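Local structure of acetyltransferase, GNAT family protein (Mycobacterium smegmatis, 6C32) at residues I143-R148 and L183-T188; R105-G110 and V138-I143. The protein is a RimJ-type GNAT acetyltransferase that binds acetyl coenzyme A and probably acetylates N-terminal alanines of proteins. All coordinates share one frame; numbering follows the deposited sequence.

Interaction 1 of 2, residues I143-R148 and L183-T188; sequences IEATVR and LLVAIT. With ACO (acetyl coenzyme *a), chain B.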
loop_
_atom_site.group_PDB
_atom_site.type_symbol
_atom_site.label_atom_id
_atom_site.label_comp_id
_atom_site.label_asym_id
_atom_site.label_seq_id
_atom_site.Cartn_x
_atom_site.Cartn_y
_atom_site.Cartn_z
ATOM N N ILE A 143 -6.275 8.665 -7.057
ATOM C CA ILE A 143 -5.174 7.840 -6.558
ATOM C C ILE A 143 -4.530 7.135 -7.749
ATOM O O ILE A 143 -5.230 6.542 -8.576
ATOM C CB ILE A 143 -5.650 6.809 -5.513
ATOM C CG1 ILE A 143 -6.075 7.512 -4.201
ATOM C CG2 ILE A 143 -4.562 5.748 -5.255
ATOM C CD1 ILE A 143 -4.930 8.294 -3.512
ATOM N N GLU A 144 -3.205 7.195 -7.834
ATOM C CA GLU A 144 -2.465 6.508 -8.884
ATOM C C GLU A 144 -1.547 5.468 -8.258
ATOM O O GLU A 144 -1.297 5.465 -7.048
ATOM C CB GLU A 144 -1.649 7.502 -9.728
ATOM C CG GLU A 144 -0.499 8.159 -8.954
ATOM C CD GLU A 144 0.243 9.212 -9.769
ATOM O OE1 GLU A 144 1.398 9.520 -9.412
ATOM O OE2 GLU A 144 -0.324 9.743 -10.752
ATOM N N ALA A 145 -1.047 4.568 -9.096
ATOM C CA ALA A 145 -0.051 3.602 -8.663
ATOM C C ALA A 145 0.872 3.331 -9.843
ATOM O O ALA A 145 0.475 3.484 -10.996
ATOM C CB ALA A 145 -0.685 2.291 -8.159
ATOM N N THR A 146 2.114 2.965 -9.549
ATOM C CA THR A 146 3.048 2.528 -10.575
ATOM C C THR A 146 3.430 1.081 -10.302
ATOM O O THR A 146 3.605 0.683 -9.145
ATOM C CB THR A 146 4.303 3.407 -10.634
ATOM O OG1 THR A 146 4.901 3.480 -9.329
ATOM C CG2 THR A 146 3.936 4.813 -11.119
ATOM N N VAL A 147 3.552 0.301 -11.373
ATOM C CA VAL A 147 3.748 -1.139 -11.239
ATOM C C VAL A 147 4.448 -1.659 -12.488
ATOM O O VAL A 147 4.085 -1.302 -13.619
ATOM C CB VAL A 147 2.406 -1.858 -10.998
ATOM C CG1 VAL A 147 1.414 -1.564 -12.121
ATOM C CG2 VAL A 147 2.620 -3.378 -10.808
ATOM N N ARG A 148 5.475 -2.482 -12.293
ATOM C CA ARG A 148 6.179 -3.038 -13.441
ATOM C C ARG A 148 5.222 -3.905 -14.258
ATOM O O ARG A 148 4.415 -4.652 -13.682
ATOM C CB ARG A 148 7.388 -3.857 -12.988
ATOM C CG ARG A 148 8.487 -3.021 -12.320
ATOM C CD ARG A 148 9.676 -3.898 -11.935
ATOM N NE ARG A 148 10.282 -4.569 -13.084
ATOM C CZ ARG A 148 11.207 -5.523 -12.980
ATOM N NH1 ARG A 148 11.630 -5.912 -11.783
ATOM N NH2 ARG A 148 11.711 -6.090 -14.068
ATOM N N LEU A 183 4.170 0.715 -15.480
ATOM C CA LEU A 183 2.860 1.188 -15.886
ATOM C C LEU A 183 2.352 2.202 -14.869
ATOM O O LEU A 183 2.662 2.121 -13.681
ATOM C CB LEU A 183 1.880 0.018 -15.984
ATOM C CG LEU A 183 2.091 -0.937 -17.156
ATOM C CD1 LEU A 183 1.402 -2.266 -16.861
ATOM C CD2 LEU A 183 1.510 -0.299 -18.412
ATOM N N LEU A 184 1.584 3.175 -15.347
ATOM C CA LEU A 184 0.889 4.124 -14.490
ATOM C C LEU A 184 -0.598 3.803 -14.572
ATOM O O LEU A 184 -1.168 3.787 -15.670
ATOM C CB LEU A 184 1.155 5.565 -14.926
ATOM C CG LEU A 184 0.386 6.598 -14.105
ATOM C CD1 LEU A 184 0.948 6.635 -12.662
ATOM C CD2 LEU A 184 0.418 7.981 -14.783
ATOM N N VAL A 185 -1.207 3.508 -13.424
ATOM C CA VAL A 185 -2.635 3.226 -13.351
ATOM C C VAL A 185 -3.259 4.231 -12.392
ATOM O O VAL A 185 -2.589 4.792 -11.520
ATOM C CB VAL A 185 -2.942 1.772 -12.915
ATOM C CG1 VAL A 185 -2.308 0.762 -13.887
ATOM C CG2 VAL A 185 -2.460 1.511 -11.484
ATOM N N ALA A 186 -4.557 4.475 -12.571
ATOM C CA ALA A 186 -5.212 5.489 -11.752
ATOM C C ALA A 186 -6.700 5.206 -11.626
ATOM O O ALA A 186 -7.283 4.473 -12.425
ATOM C CB ALA A 186 -5.004 6.898 -12.335
ATOM N N ILE A 187 -7.310 5.846 -10.622
ATOM C CA ILE A 187 -8.751 5.806 -10.402
ATOM C C ILE A 187 -9.138 7.112 -9.708
ATOM O O ILE A 187 -8.355 7.686 -8.943
ATOM C CB ILE A 187 -9.146 4.548 -9.583
ATOM C CG1 ILE A 187 -10.634 4.209 -9.758
ATOM C CG2 ILE A 187 -8.764 4.721 -8.120
ATOM C CD1 ILE A 187 -11.012 2.869 -9.117
ATOM N N THR A 188 -10.327 7.626 -10.023
ATOM C CA THR A 188 -10.795 8.856 -9.398
ATOM C C THR A 188 -12.077 8.590 -8.624
ATOM O O THR A 188 -12.777 7.605 -8.858
ATOM C CB THR A 188 -11.045 9.980 -10.412
ATOM O OG1 THR A 188 -12.056 9.559 -11.338
ATOM C CG2 THR A 188 -9.742 10.340 -11.155
HETATM N N1A ACO B . -0.142 -14.276 -12.546
HETATM C C2A ACO B . -1.438 -13.911 -12.475
HETATM N N3A ACO B . -2.074 -13.782 -11.303
HETATM C C4A ACO B . -1.420 -14.030 -10.136
HETATM C C5A ACO B . -0.085 -14.417 -10.154
HETATM C C6A ACO B . 0.550 -14.535 -11.427
HETATM N N6A ACO B . 1.980 -14.938 -11.500
HETATM N N7A ACO B . 0.291 -14.586 -8.900
HETATM C C8A ACO B . -0.742 -14.326 -8.119
HETATM N N9A ACO B . -1.785 -14.002 -8.870
HETATM C C1B ACO B . -3.136 -13.639 -8.404
HETATM C C2B ACO B . -3.511 -14.192 -7.315
HETATM O O2B ACO B . -4.080 -15.534 -7.499
HETATM C C3B ACO B . -4.681 -13.148 -6.798
HETATM O O3B ACO B . -5.817 -13.216 -7.699
HETATM P P3B ACO B . -7.058 -14.316 -7.567
HETATM O O7A ACO B . -6.562 -15.729 -7.898
HETATM O O8A ACO B . -8.116 -13.831 -8.558
HETATM O O9A ACO B . -7.618 -14.339 -6.163
HETATM C C4B ACO B . -4.154 -11.948 -6.982
HETATM O O4B ACO B . -3.038 -12.120 -7.988
HETATM C C5B ACO B . -3.509 -11.400 -5.656
HETATM O O5B ACO B . -4.611 -10.777 -5.018
HETATM P P1A ACO B . -4.537 -10.761 -3.391
HETATM O O1A ACO B . -5.523 -9.751 -2.865
HETATM O O2A ACO B . -4.739 -12.176 -2.887
HETATM O O3A ACO B . -3.029 -10.225 -3.141
HETATM P P2A ACO B . -1.895 -10.749 -2.085
HETATM O O4A ACO B . -2.404 -10.661 -0.671
HETATM O O5A ACO B . -1.517 -12.177 -2.536
HETATM O O6A ACO B . -0.602 -9.733 -2.297
HETATM C CBP ACO B . 1.183 -8.746 -3.609
HETATM C CCP ACO B . -0.150 -9.529 -3.656
HETATM C CDP ACO B . 1.626 -8.465 -5.047
HETATM C CEP ACO B . 0.950 -7.401 -2.859
HETATM C CAP ACO B . 2.204 -9.597 -2.871
HETATM O OAP ACO B . 2.508 -10.794 -3.638
HETATM C C9P ACO B . 3.490 -8.872 -2.628
HETATM O O9P ACO B . 3.626 -8.197 -1.610
HETATM N N8P ACO B . 4.563 -9.004 -3.608
HETATM C C7P ACO B . 5.886 -8.378 -3.496
HETATM C C6P ACO B . 5.800 -6.845 -3.333
HETATM C C5P ACO B . 4.972 -6.213 -4.477
HETATM O O5P ACO B . 5.009 -6.647 -5.641
HETATM N N4P ACO B . 4.110 -5.082 -4.143
HETATM C C3P ACO B . 3.296 -4.407 -5.212
HETATM C C2P ACO B . 4.316 -3.477 -5.946
HETATM S S1P ACO B . 3.400 -2.379 -7.062
HETATM C C ACO B . 2.334 -1.370 -5.976
HETATM O O ACO B . 2.506 -1.347 -4.787
HETATM C CH3 ACO B . 1.199 -0.530 -6.640
#
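The carboxylate of Glu-144 has Leu-184 CD1 3.9 Å from its CD, while Arg-142 forms a salt bridge with its OE2. Leu-184 reaches this spot because its CG stands anti to the backbone N (chi1 177°); the same CD1 lies 3.8 Å from Thr-146 CG2. Both pairs meet at a slant. Beneath them, strands 142-147 and 178-188 run antiparallel. Ile-143 with Ile-187, Ala-145 with Val-185 and Val-147 with Leu-183 are the hydrogen-bonded pairs, two bonds each. The bond from Val-185 N to Ala-145 O is almost straight (3.0 Å, 177° at the hydrogen), whereas Leu-183 N to Val-147 O is short and bent (2.7 Å, 140°). On the sheet face of Ala-145, Val-147 and Val-185, Ala-145 CB touches Val-185 CG2 at 3.8 Å, and helix 152-161 packs against the same side. The acetyl methyl CH3 of acetyl coenzyme A rests 3.7 Å from both Ala-145 CB and Thr-146 O. Val-147 CG2 lies 4.0 Å from the thioester sulfur S1P. Ala-145 and Val-147 thus offer the acetyl methyl and sulfur an apolar side, their own amides being bonded to Val-185 O and Leu-183 O, while Thr-146 O adds a polar atom at the methyl.

Interaction 2 of 2, residues R105-G110 and V138-I143; sequences RSAWIG and VQLHRI. With ACO (acetyl coenzyme *a), chain B.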
loop_
_atom_site.group_PDB
_atom_site.type_symbol
_atom_site.label_atom_id
_atom_site.label_comp_id
_atom_site.label_asym_id
_atom_site.label_seq_id
_atom_site.Cartn_x
_atom_site.Cartn_y
_atom_site.Cartn_z
ATOM N N ARG A 105 -5.215 17.267 -5.525
ATOM C CA ARG A 105 -5.919 16.326 -4.645
ATOM C C ARG A 105 -5.646 14.880 -5.061
ATOM O O ARG A 105 -6.555 14.079 -5.296
ATOM C CB ARG A 105 -7.421 16.625 -4.632
ATOM C CG ARG A 105 -7.733 18.065 -4.190
ATOM C CD ARG A 105 -9.229 18.301 -4.089
ATOM N NE ARG A 105 -9.569 19.682 -4.439
ATOM C CZ ARG A 105 -10.789 20.204 -4.328
ATOM N NH1 ARG A 105 -11.788 19.454 -3.873
ATOM N NH2 ARG A 105 -11.013 21.472 -4.673
ATOM N N SER A 106 -4.368 14.556 -5.191
ATOM C CA SER A 106 -3.972 13.260 -5.707
ATOM C C SER A 106 -2.868 12.697 -4.829
ATOM O O SER A 106 -2.255 13.415 -4.032
ATOM C CB SER A 106 -3.519 13.378 -7.180
ATOM O OG SER A 106 -3.300 12.106 -7.769
ATOM N N ALA A 107 -2.629 11.391 -4.974
ATOM C CA ALA A 107 -1.548 10.692 -4.283
ATOM C C ALA A 107 -1.293 9.382 -5.019
ATOM O O ALA A 107 -2.119 8.932 -5.818
ATOM C CB ALA A 107 -1.890 10.401 -2.812
ATOM N N TRP A 108 -0.163 8.754 -4.712
ATOM C CA TRP A 108 0.061 7.375 -5.128
ATOM C C TRP A 108 -0.171 6.420 -3.959
ATOM O O TRP A 108 -0.197 6.819 -2.788
ATOM C CB TRP A 108 1.467 7.165 -5.732
ATOM C CG TRP A 108 2.683 7.501 -4.869
ATOM C CD1 TRP A 108 3.521 8.576 -5.025
ATOM C CD2 TRP A 108 3.244 6.719 -3.790
ATOM N NE1 TRP A 108 4.537 8.529 -4.096
ATOM C CE2 TRP A 108 4.390 7.410 -3.323
ATOM C CE3 TRP A 108 2.875 5.522 -3.161
ATOM C CZ2 TRP A 108 5.180 6.936 -2.263
ATOM C CZ3 TRP A 108 3.660 5.057 -2.091
ATOM C CH2 TRP A 108 4.798 5.768 -1.659
ATOM N N ILE A 109 -0.371 5.141 -4.298
ATOM C CA ILE A 109 -0.630 4.096 -3.314
ATOM C C ILE A 109 0.282 2.911 -3.620
ATOM O O ILE A 109 0.502 2.573 -4.790
ATOM C CB ILE A 109 -2.128 3.696 -3.299
ATOM C CG1 ILE A 109 -2.482 2.928 -2.020
ATOM C CG2 ILE A 109 -2.544 2.932 -4.564
ATOM C CD1 ILE A 109 -3.967 3.128 -1.575
ATOM N N GLY A 110 0.866 2.324 -2.573
ATOM C CA GLY A 110 1.718 1.155 -2.730
ATOM C C GLY A 110 1.477 0.193 -1.581
ATOM O O GLY A 110 0.908 0.567 -0.561
ATOM N N VAL A 138 -9.413 11.557 3.512
ATOM C CA VAL A 138 -8.268 12.358 3.076
ATOM C C VAL A 138 -8.683 13.437 2.088
ATOM O O VAL A 138 -7.859 14.288 1.738
ATOM C CB VAL A 138 -7.148 11.472 2.490
ATOM C CG1 VAL A 138 -5.828 12.249 2.363
ATOM C CG2 VAL A 138 -6.907 10.249 3.379
ATOM N N GLN A 139 -9.950 13.436 1.661
ATOM C CA GLN A 139 -10.514 14.439 0.755
ATOM C C GLN A 139 -9.799 14.460 -0.596
ATOM O O GLN A 139 -9.741 15.495 -1.268
ATOM C CB GLN A 139 -10.505 15.825 1.412
ATOM C CG GLN A 139 -11.174 15.786 2.796
ATOM C CD GLN A 139 -11.288 17.147 3.463
ATOM O OE1 GLN A 139 -10.348 17.944 3.453
ATOM N NE2 GLN A 139 -12.452 17.416 4.051
ATOM N N LEU A 140 -9.273 13.311 -1.023
ATOM C CA LEU A 140 -8.593 13.243 -2.307
ATOM C C LEU A 140 -9.573 12.931 -3.431
ATOM O O LEU A 140 -10.629 12.324 -3.232
ATOM C CB LEU A 140 -7.475 12.190 -2.287
ATOM C CG LEU A 140 -6.411 12.465 -1.231
ATOM C CD1 LEU A 140 -5.315 11.387 -1.213
ATOM C CD2 LEU A 140 -5.823 13.867 -1.437
ATOM N N HIS A 141 -9.182 13.344 -4.633
ATOM C CA HIS A 141 -9.930 13.128 -5.860
ATOM C C HIS A 141 -9.407 11.950 -6.675
ATOM O O HIS A 141 -10.181 11.294 -7.379
ATOM C CB HIS A 141 -9.867 14.408 -6.709
ATOM C CG HIS A 141 -10.376 14.241 -8.104
ATOM N ND1 HIS A 141 -9.557 14.327 -9.211
ATOM C CD2 HIS A 141 -11.628 14.014 -8.574
ATOM C CE1 HIS A 141 -10.281 14.141 -10.300
ATOM N NE2 HIS A 141 -11.539 13.955 -9.944
ATOM N N ARG A 142 -8.116 11.652 -6.566
ATOM C CA ARG A 142 -7.461 10.741 -7.491
ATOM C C ARG A 142 -6.388 9.956 -6.752
ATOM O O ARG A 142 -5.674 10.516 -5.916
ATOM C CB ARG A 142 -6.842 11.537 -8.648
ATOM C CG ARG A 142 -6.130 10.708 -9.697
ATOM C CD ARG A 142 -5.622 11.614 -10.853
ATOM N NE ARG A 142 -4.824 10.840 -11.812
ATOM C CZ ARG A 142 -3.529 10.573 -11.648
ATOM N NH1 ARG A 142 -2.895 11.043 -10.578
ATOM N NH2 ARG A 142 -2.864 9.854 -12.556
ATOM N N ILE A 143 -6.275 8.665 -7.057
ATOM C CA ILE A 143 -5.174 7.840 -6.558
ATOM C C ILE A 143 -4.530 7.135 -7.749
ATOM O O ILE A 143 -5.230 6.542 -8.576
ATOM C CB ILE A 143 -5.650 6.809 -5.513
ATOM C CG1 ILE A 143 -6.075 7.512 -4.201
ATOM C CG2 ILE A 143 -4.562 5.748 -5.255
ATOM C CD1 ILE A 143 -4.930 8.294 -3.512
HETATM N N1A ACO B . -0.142 -14.276 -12.546
HETATM C C2A ACO B . -1.438 -13.911 -12.475
HETATM N N3A ACO B . -2.074 -13.782 -11.303
HETATM C C4A ACO B . -1.420 -14.030 -10.136
HETATM C C5A ACO B . -0.085 -14.417 -10.154
HETATM C C6A ACO B . 0.550 -14.535 -11.427
HETATM N N6A ACO B . 1.980 -14.938 -11.500
HETATM N N7A ACO B . 0.291 -14.586 -8.900
HETATM C C8A ACO B . -0.742 -14.326 -8.119
HETATM N N9A ACO B . -1.785 -14.002 -8.870
HETATM C C1B ACO B . -3.136 -13.639 -8.404
HETATM C C2B ACO B . -3.511 -14.192 -7.315
HETATM O O2B ACO B . -4.080 -15.534 -7.499
HETATM C C3B ACO B . -4.681 -13.148 -6.798
HETATM O O3B ACO B . -5.817 -13.216 -7.699
HETATM P P3B ACO B . -7.058 -14.316 -7.567
HETATM O O7A ACO B . -6.562 -15.729 -7.898
HETATM O O8A ACO B . -8.116 -13.831 -8.558
HETATM O O9A ACO B . -7.618 -14.339 -6.163
HETATM C C4B ACO B . -4.154 -11.948 -6.982
HETATM O O4B ACO B . -3.038 -12.120 -7.988
HETATM C C5B ACO B . -3.509 -11.400 -5.656
HETATM O O5B ACO B . -4.611 -10.777 -5.018
HETATM P P1A ACO B . -4.537 -10.761 -3.391
HETATM O O1A ACO B . -5.523 -9.751 -2.865
HETATM O O2A ACO B . -4.739 -12.176 -2.887
HETATM O O3A ACO B . -3.029 -10.225 -3.141
HETATM P P2A ACO B . -1.895 -10.749 -2.085
HETATM O O4A ACO B . -2.404 -10.661 -0.671
HETATM O O5A ACO B . -1.517 -12.177 -2.536
HETATM O O6A ACO B . -0.602 -9.733 -2.297
HETATM C CBP ACO B . 1.183 -8.746 -3.609
HETATM C CCP ACO B . -0.150 -9.529 -3.656
HETATM C CDP ACO B . 1.626 -8.465 -5.047
HETATM C CEP ACO B . 0.950 -7.401 -2.859
HETATM C CAP ACO B . 2.204 -9.597 -2.871
HETATM O OAP ACO B . 2.508 -10.794 -3.638
HETATM C C9P ACO B . 3.490 -8.872 -2.628
HETATM O O9P ACO B . 3.626 -8.197 -1.610
HETATM N N8P ACO B . 4.563 -9.004 -3.608
HETATM C C7P ACO B . 5.886 -8.378 -3.496
HETATM C C6P ACO B . 5.800 -6.845 -3.333
HETATM C C5P ACO B . 4.972 -6.213 -4.477
HETATM O O5P ACO B . 5.009 -6.647 -5.641
HETATM N N4P ACO B . 4.110 -5.082 -4.143
HETATM C C3P ACO B . 3.296 -4.407 -5.212
HETATM C C2P ACO B . 4.316 -3.477 -5.946
HETATM S S1P ACO B . 3.400 -2.379 -7.062
HETATM C C ACO B . 2.334 -1.370 -5.976
HETATM O O ACO B . 2.506 -1.347 -4.787
HETATM C CH3 ACO B . 1.199 -0.530 -6.640
HETATM O O HOH W 1 -11.757 16.871 -2.581
#
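Arg-105 to Ile-109 and Gln-139 to Ile-143 run in the same general sense, 49° apart, and Arg-105 O receives two N-H groups, from His-141 N at 2.8 Å and from Arg-142 N at 3.2 Å. Further along, the bond from Ala-107 N to Arg-142 O is weak. Among the side chains, Arg-142 stretches out fully from CG to NE and turns its guanidinium edge-on to Ser-106, whose OG accepts from NH1 at 3.0 Å, nearly in the guanidinium plane. That hydroxyl faces the arginine because OG is anti to the backbone N of Ser-106 (chi1 -172°). Glu-166 takes NH2, beside Glu-144 at NH1. Away from Ser-106 and Arg-142 the contact is apolar: Ala-107 CB packs against Ile-143 CD1 and, from the loop leading into the strand, Leu-140 CD1, at 3.8 and 3.9 Å, the two methyls side by side. Ile-109 crosses Ile-143 at about a right angle, with their CG2 methyls 3.5 Å apart, below helix 122-135. At the outer end, a water links Arg-105 NH1 to Gln-139 O, while Gly-102 O takes Arg-105 NE. Toward the cofactor, Gly-110 CA comes within 3.3 Å of the acetyl oxygen O. The Arg-142 guanidinium is probably fixed in rotation, its charge probably more than matched by the two carboxylates.

How the interactions relate
After the N-terminal strands and helices, the chain enters strand 106-113, crosses over by helix 122-135 and returns as strand 142-147; interaction 2 closes this beta-alpha-beta loop. Interaction 1 then opens at the shared Ile-143 and closes the next loop, which takes in helix 152-161 and strand 164-172 before strand 178-188 comes back antiparallel. The two loops follow in series, neither nesting nor crossing. Strand 142-147 is their common member, lying between its two partners in the sheet, and Glu-144 bonds through its backbone to Ala-107 and Ile-109. The acetyl end of the cofactor touches both contacts, consistent with the GNAT fold, where these two parallel strands splay apart to admit acetyl coenzyme A.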